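Local coordinates for protein levansucrase (Bacillus megaterium, PDB 3OM4) that belongs to the levansucrase/invertase family, whose members are built on a five-bladed beta-propeller fold, at residues S32-V37 with P372-G377; Y361-N364 with K369-P372. The protein carries 1 engineered substitution. One frame throughout, in Å; residues are numbered along the deposited sequence.

Contact 1. Residues S32-V37 with P372-G377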
loop_
_atom_site.group_PDB
_atom_site.type_symbol
_atom_site.label_atom_id
_atom_site.label_comp_id
_atom_site.label_asym_id
_atom_site.label_seq_id
_atom_site.Cartn_x
_atom_site.Cartn_y
_atom_site.Cartn_z
ATOM N N SER A 32 5.009 9.439 -21.105
ATOM C CA SER A 32 4.096 8.881 -22.085
ATOM C C SER A 32 2.735 8.701 -21.436
ATOM O O SER A 32 2.645 8.394 -20.243
ATOM C CB SER A 32 4.620 7.536 -22.587
ATOM O OG SER A 32 3.601 6.794 -23.233
ATOM N N ASP A 33 1.678 8.886 -22.222
ATOM C CA ASP A 33 0.320 8.684 -21.723
ATOM C C ASP A 33 0.007 7.203 -21.472
ATOM O O ASP A 33 -1.073 6.863 -20.973
ATOM C CB ASP A 33 -0.713 9.351 -22.647
ATOM C CG ASP A 33 -0.754 10.873 -22.488
ATOM O OD1 ASP A 33 -0.096 11.416 -21.572
ATOM O OD2 ASP A 33 -1.455 11.539 -23.279
ATOM N N GLN A 34 0.962 6.326 -21.793
ATOM C CA GLN A 34 0.872 4.920 -21.397
ATOM C C GLN A 34 0.963 4.768 -19.875
ATOM O O GLN A 34 0.362 3.853 -19.307
ATOM C CB GLN A 34 1.955 4.070 -22.080
ATOM C CG GLN A 34 1.863 2.573 -21.747
ATOM C CD GLN A 34 2.972 1.729 -22.360
ATOM O OE1 GLN A 34 3.754 2.200 -23.185
ATOM N NE2 GLN A 34 3.041 0.467 -21.949
ATOM N N PHE A 35 1.695 5.675 -19.226
ATOM C CA PHE A 35 1.993 5.562 -17.789
ATOM C C PHE A 35 1.483 6.718 -16.928
ATOM O O PHE A 35 1.287 6.555 -15.719
ATOM C CB PHE A 35 3.501 5.427 -17.570
ATOM C CG PHE A 35 4.161 4.445 -18.487
ATOM C CD1 PHE A 35 3.951 3.078 -18.329
ATOM C CD2 PHE A 35 4.994 4.883 -19.506
ATOM C CE1 PHE A 35 4.561 2.161 -19.183
ATOM C CE2 PHE A 35 5.613 3.976 -20.362
ATOM C CZ PHE A 35 5.396 2.613 -20.198
ATOM N N LYS A 36 1.308 7.885 -17.542
ATOM C CA LYS A 36 0.880 9.085 -16.824
ATOM C C LYS A 36 -0.506 8.903 -16.219
ATOM O O LYS A 36 -1.438 8.480 -16.903
ATOM C CB LYS A 36 0.875 10.295 -17.765
ATOM C CG LYS A 36 0.647 11.633 -17.067
ATOM C CD LYS A 36 0.178 12.714 -18.041
ATOM C CE LYS A 36 -1.312 12.577 -18.348
ATOM N NZ LYS A 36 -1.814 13.665 -19.232
ATOM N N VAL A 37 -0.626 9.212 -14.930
ATOM C CA VAL A 37 -1.925 9.276 -14.270
ATOM C C VAL A 37 -2.760 10.311 -15.036
ATOM O O VAL A 37 -2.278 11.415 -15.287
ATOM C CB VAL A 37 -1.772 9.689 -12.780
ATOM C CG1 VAL A 37 -3.124 9.979 -12.141
ATOM C CG2 VAL A 37 -1.035 8.604 -11.993
ATOM N N PRO A 372 9.649 -7.527 -14.140
ATOM C CA PRO A 372 9.075 -6.179 -14.248
ATOM C C PRO A 372 8.108 -5.993 -15.419
ATOM O O PRO A 372 8.403 -6.401 -16.549
ATOM C CB PRO A 372 10.306 -5.281 -14.421
ATOM C CG PRO A 372 11.382 -6.182 -14.934
ATOM C CD PRO A 372 11.110 -7.529 -14.350
ATOM N N LEU A 373 6.962 -5.379 -15.138
ATOM C CA LEU A 373 6.017 -4.998 -16.185
ATOM C C LEU A 373 6.590 -3.845 -17.006
ATOM O O LEU A 373 7.260 -2.962 -16.463
ATOM C CB LEU A 373 4.663 -4.606 -15.588
ATOM C CG LEU A 373 3.884 -5.670 -14.801
ATOM C CD1 LEU A 373 2.696 -5.044 -14.094
ATOM C CD2 LEU A 373 3.421 -6.820 -15.686
ATOM N N ASN A 374 6.342 -3.870 -18.313
ATOM C CA ASN A 374 6.841 -2.836 -19.226
ATOM C C ASN A 374 8.362 -2.681 -19.142
ATOM O O ASN A 374 8.897 -1.569 -19.201
ATOM C CB ASN A 374 6.121 -1.504 -18.968
ATOM C CG ASN A 374 4.614 -1.661 -18.933
ATOM O OD1 ASN A 374 4.002 -2.072 -19.919
ATOM N ND2 ASN A 374 4.005 -1.347 -17.790
ATOM N N ASP A 375 9.035 -3.819 -18.978
ATOM C CA ASP A 375 10.496 -3.929 -18.960
ATOM C C ASP A 375 11.157 -3.380 -17.697
ATOM O O ASP A 375 12.143 -3.938 -17.226
ATOM C CB ASP A 375 11.123 -3.306 -20.215
ATOM C CG ASP A 375 10.616 -3.941 -21.499
ATOM O OD1 ASP A 375 10.316 -3.191 -22.448
ATOM O OD2 ASP A 375 10.512 -5.186 -21.561
ATOM N N THR A 376 10.613 -2.291 -17.159
ATOM C CA THR A 376 11.270 -1.552 -16.080
ATOM C C THR A 376 10.561 -1.683 -14.740
ATOM O O THR A 376 11.154 -1.410 -13.695
ATOM C CB THR A 376 11.336 -0.052 -16.402
ATOM O OG1 THR A 376 10.005 0.483 -16.407
ATOM C CG2 THR A 376 12.007 0.193 -17.758
ATOM N N GLY A 377 9.288 -2.071 -14.775
ATOM C CA GLY A 377 8.462 -2.082 -13.574
ATOM C C GLY A 377 7.517 -0.897 -13.485
ATOM O O GLY A 377 6.611 -0.892 -12.658
HETATM O O HOH W 1 5.211 -1.765 -22.330
#
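N374 meets the 32-37 loop through both ends of its side-chain amide, OD1 lying near Q34 and ND2 near F35. The F35 ring turns its edge to N374: CE1 is the atom that touches, 3.8 Å from N374 ND2 and equally near N374 CG, which sits in the plane of the ring. Ring and amide planes stand 71° apart, so the two flat groups do not stack; the amide is presented steeply across the rim of the ring. F35 CG points away from the carbonyl carbon and lies beside the backbone N (chi1 -46°), which places the ring edge against N374. One face of that ring is covered by its own neighbour, with Q34 CG 3.7 Å above the plane and offset toward the rim. The Q34 chain is fully extended and runs out beside F35, bringing NE2 to 3.4 Å from N374 OD1. The two amide planes stand 87° apart; the donor angle is poor and the pair is not a direct hydrogen bond. A water closes the gap instead, donating to N374 OD1 at 2.7 Å and accepting from Q34 NE2 at 3.1 Å. Q34 NE2 also donates to the carbonyl of T438, and N374 ND2 is held by L378 O and T438 OG1. On the loop side, S32 OG accepts from Q34 N at 3.0 Å in an ST turn, and S32 O takes the backbone N-H of both F35 and K36. The contact joins the loop after helix 26-29 to the break in strand 371-382, beside strand 437-448. It is small and mixed, an aromatic edge against a buried amide; water, T438 and L378 satisfy Q34 NE2 and N374 OD1 and ND2, and probably orient N374 more than the loop does.

Contact 2. Residues Y361-N364 with K369-P372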
loop_
_atom_site.group_PDB
_atom_site.type_symbol
_atom_site.label_atom_id
_atom_site.label_comp_id
_atom_site.label_asym_id
_atom_site.label_seq_id
_atom_site.Cartn_x
_atom_site.Cartn_y
_atom_site.Cartn_z
ATOM N N TYR A 361 4.871 -6.023 -11.219
ATOM C CA TYR A 361 5.655 -7.216 -11.545
ATOM C C TYR A 361 4.734 -8.389 -11.785
ATOM O O TYR A 361 3.593 -8.390 -11.328
ATOM C CB TYR A 361 6.660 -7.518 -10.422
ATOM C CG TYR A 361 7.506 -6.306 -10.168
ATOM C CD1 TYR A 361 8.704 -6.117 -10.846
ATOM C CD2 TYR A 361 7.061 -5.301 -9.311
ATOM C CE1 TYR A 361 9.458 -4.970 -10.650
ATOM C CE2 TYR A 361 7.798 -4.156 -9.113
ATOM C CZ TYR A 361 8.991 -3.994 -9.782
ATOM O OH TYR A 361 9.712 -2.846 -9.572
ATOM N N VAL A 362 5.230 -9.379 -12.517
ATOM C CA VAL A 362 4.422 -10.534 -12.879
ATOM C C VAL A 362 5.202 -11.836 -12.700
ATOM O O VAL A 362 6.397 -11.900 -12.988
ATOM C CB VAL A 362 3.840 -10.392 -14.322
ATOM C CG1 VAL A 362 4.953 -10.256 -15.365
ATOM C CG2 VAL A 362 2.897 -11.553 -14.658
ATOM N N SER A 363 4.508 -12.861 -12.208
ATOM C CA SER A 363 5.085 -14.187 -11.998
ATOM C C SER A 363 4.104 -15.273 -12.428
ATOM O O SER A 363 2.891 -15.066 -12.409
ATOM C CB SER A 363 5.436 -14.376 -10.521
ATOM O OG SER A 363 5.893 -15.690 -10.260
ATOM N N ASN A 364 4.633 -16.433 -12.806
ATOM C CA ASN A 364 3.797 -17.587 -13.137
ATOM C C ASN A 364 3.188 -18.253 -11.903
ATOM O O ASN A 364 2.166 -18.937 -12.000
ATOM C CB ASN A 364 4.589 -18.607 -13.957
ATOM C CG ASN A 364 4.980 -18.077 -15.325
ATOM O OD1 ASN A 364 4.164 -17.485 -16.033
ATOM N ND2 ASN A 364 6.232 -18.294 -15.704
ATOM N N LYS A 369 9.441 -16.262 -9.412
ATOM C CA LYS A 369 10.237 -15.105 -9.817
ATOM C C LYS A 369 9.341 -14.029 -10.418
ATOM O O LYS A 369 8.592 -14.296 -11.359
ATOM C CB LYS A 369 11.304 -15.514 -10.838
ATOM C CG LYS A 369 12.267 -16.612 -10.377
ATOM C CD LYS A 369 13.533 -16.052 -9.723
ATOM C CE LYS A 369 13.388 -15.890 -8.215
ATOM N NZ LYS A 369 14.717 -15.798 -7.546
ATOM N N TYR A 370 9.419 -12.819 -9.866
ATOM C CA TYR A 370 8.651 -11.685 -10.372
ATOM C C TYR A 370 9.472 -10.849 -11.337
ATOM O O TYR A 370 10.561 -10.379 -10.998
ATOM C CB TYR A 370 8.108 -10.825 -9.223
ATOM C CG TYR A 370 6.878 -11.430 -8.608
ATOM C CD1 TYR A 370 6.981 -12.359 -7.575
ATOM C CD2 TYR A 370 5.610 -11.108 -9.088
ATOM C CE1 TYR A 370 5.845 -12.941 -7.019
ATOM C CE2 TYR A 370 4.469 -11.684 -8.544
ATOM C CZ TYR A 370 4.595 -12.597 -7.512
ATOM O OH TYR A 370 3.466 -13.169 -6.976
ATOM N N LYS A 371 8.934 -10.679 -12.540
ATOM C CA LYS A 371 9.593 -9.921 -13.595
ATOM C C LYS A 371 8.884 -8.584 -13.802
ATOM O O LYS A 371 7.662 -8.508 -13.660
ATOM C CB LYS A 371 9.619 -10.725 -14.898
ATOM C CG LYS A 371 10.471 -11.996 -14.830
ATOM C CD LYS A 371 11.095 -12.344 -16.180
ATOM C CE LYS A 371 10.054 -12.770 -17.212
ATOM N NZ LYS A 371 10.690 -13.354 -18.430
ATOM N N PRO A 372 9.649 -7.527 -14.140
ATOM C CA PRO A 372 9.075 -6.179 -14.248
ATOM C C PRO A 372 8.108 -5.993 -15.419
ATOM O O PRO A 372 8.403 -6.401 -16.549
ATOM C CB PRO A 372 10.306 -5.281 -14.421
ATOM C CG PRO A 372 11.382 -6.182 -14.934
ATOM C CD PRO A 372 11.110 -7.529 -14.350
HETATM O O HOH W 2 7.663 -16.610 -12.840
#
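V362 N donates to K371 O at 2.8 Å, and the return bond runs from K371 N to V362 O at 2.9 Å. Together they make V362 and K371 a hydrogen-bonded antiparallel pair; Y361 and P372 form the adjoining non-hydrogen-bonded pair of the same beta hairpin. K371 O also receives a CA-H...O contact from Y361 CA at 3.2 Å. The Y361 side chain crosses the proline ring at a slant, its CD1 3.4 Å from P372 CA and its CE1 against P372 CB. Nearer the turn, S363 CB sits squarely over the face of the Y370 ring, 3.4 Å from its centroid and only 9° off the ring normal, a close CH-pi contact. The OG of S363 lies anti to the backbone N (chi1 175°), 3.2 Å from K369 O, and is hydrogen-bonded with T365 O in the turn. Y370 OH bonds L366 O there too, while its ring packs on W335 and L337 of strand 334-342. Past the paired residues, a water links the two arms by accepting from N364 N at 3.0 Å and donating to K369 O. The chemistry therefore changes along the hairpin: backbone bonds join the strands at V362 and K371, and toward the turn a serine-on-tyrosine contact and a water bridge take over, with the hydroxyls of S363 and Y370 tied to turn carbonyls.

In the fold
Contact 2 closes a hairpin local in sequence, with four residues between its segments, whereas contact 1 brings an early loop, 32-37, to a segment more than 330 residues later. Both end on strand 371-382, share P372, and have centres about 15 Å apart on the same side of the chain's centre. They also touch: L373 CG packs 3.7 Å from Y361 N, and L373 CD2 meets V362 CG1. Strand 371-382 is an edge strand, within this chain, of a four-stranded antiparallel sheet, consistent with one blade of the propeller. Contact 2 pairs it with strand 356-363 inside that blade; contact 1 brings the N-terminal loop against the break in that strand, near T438 of the next sheet.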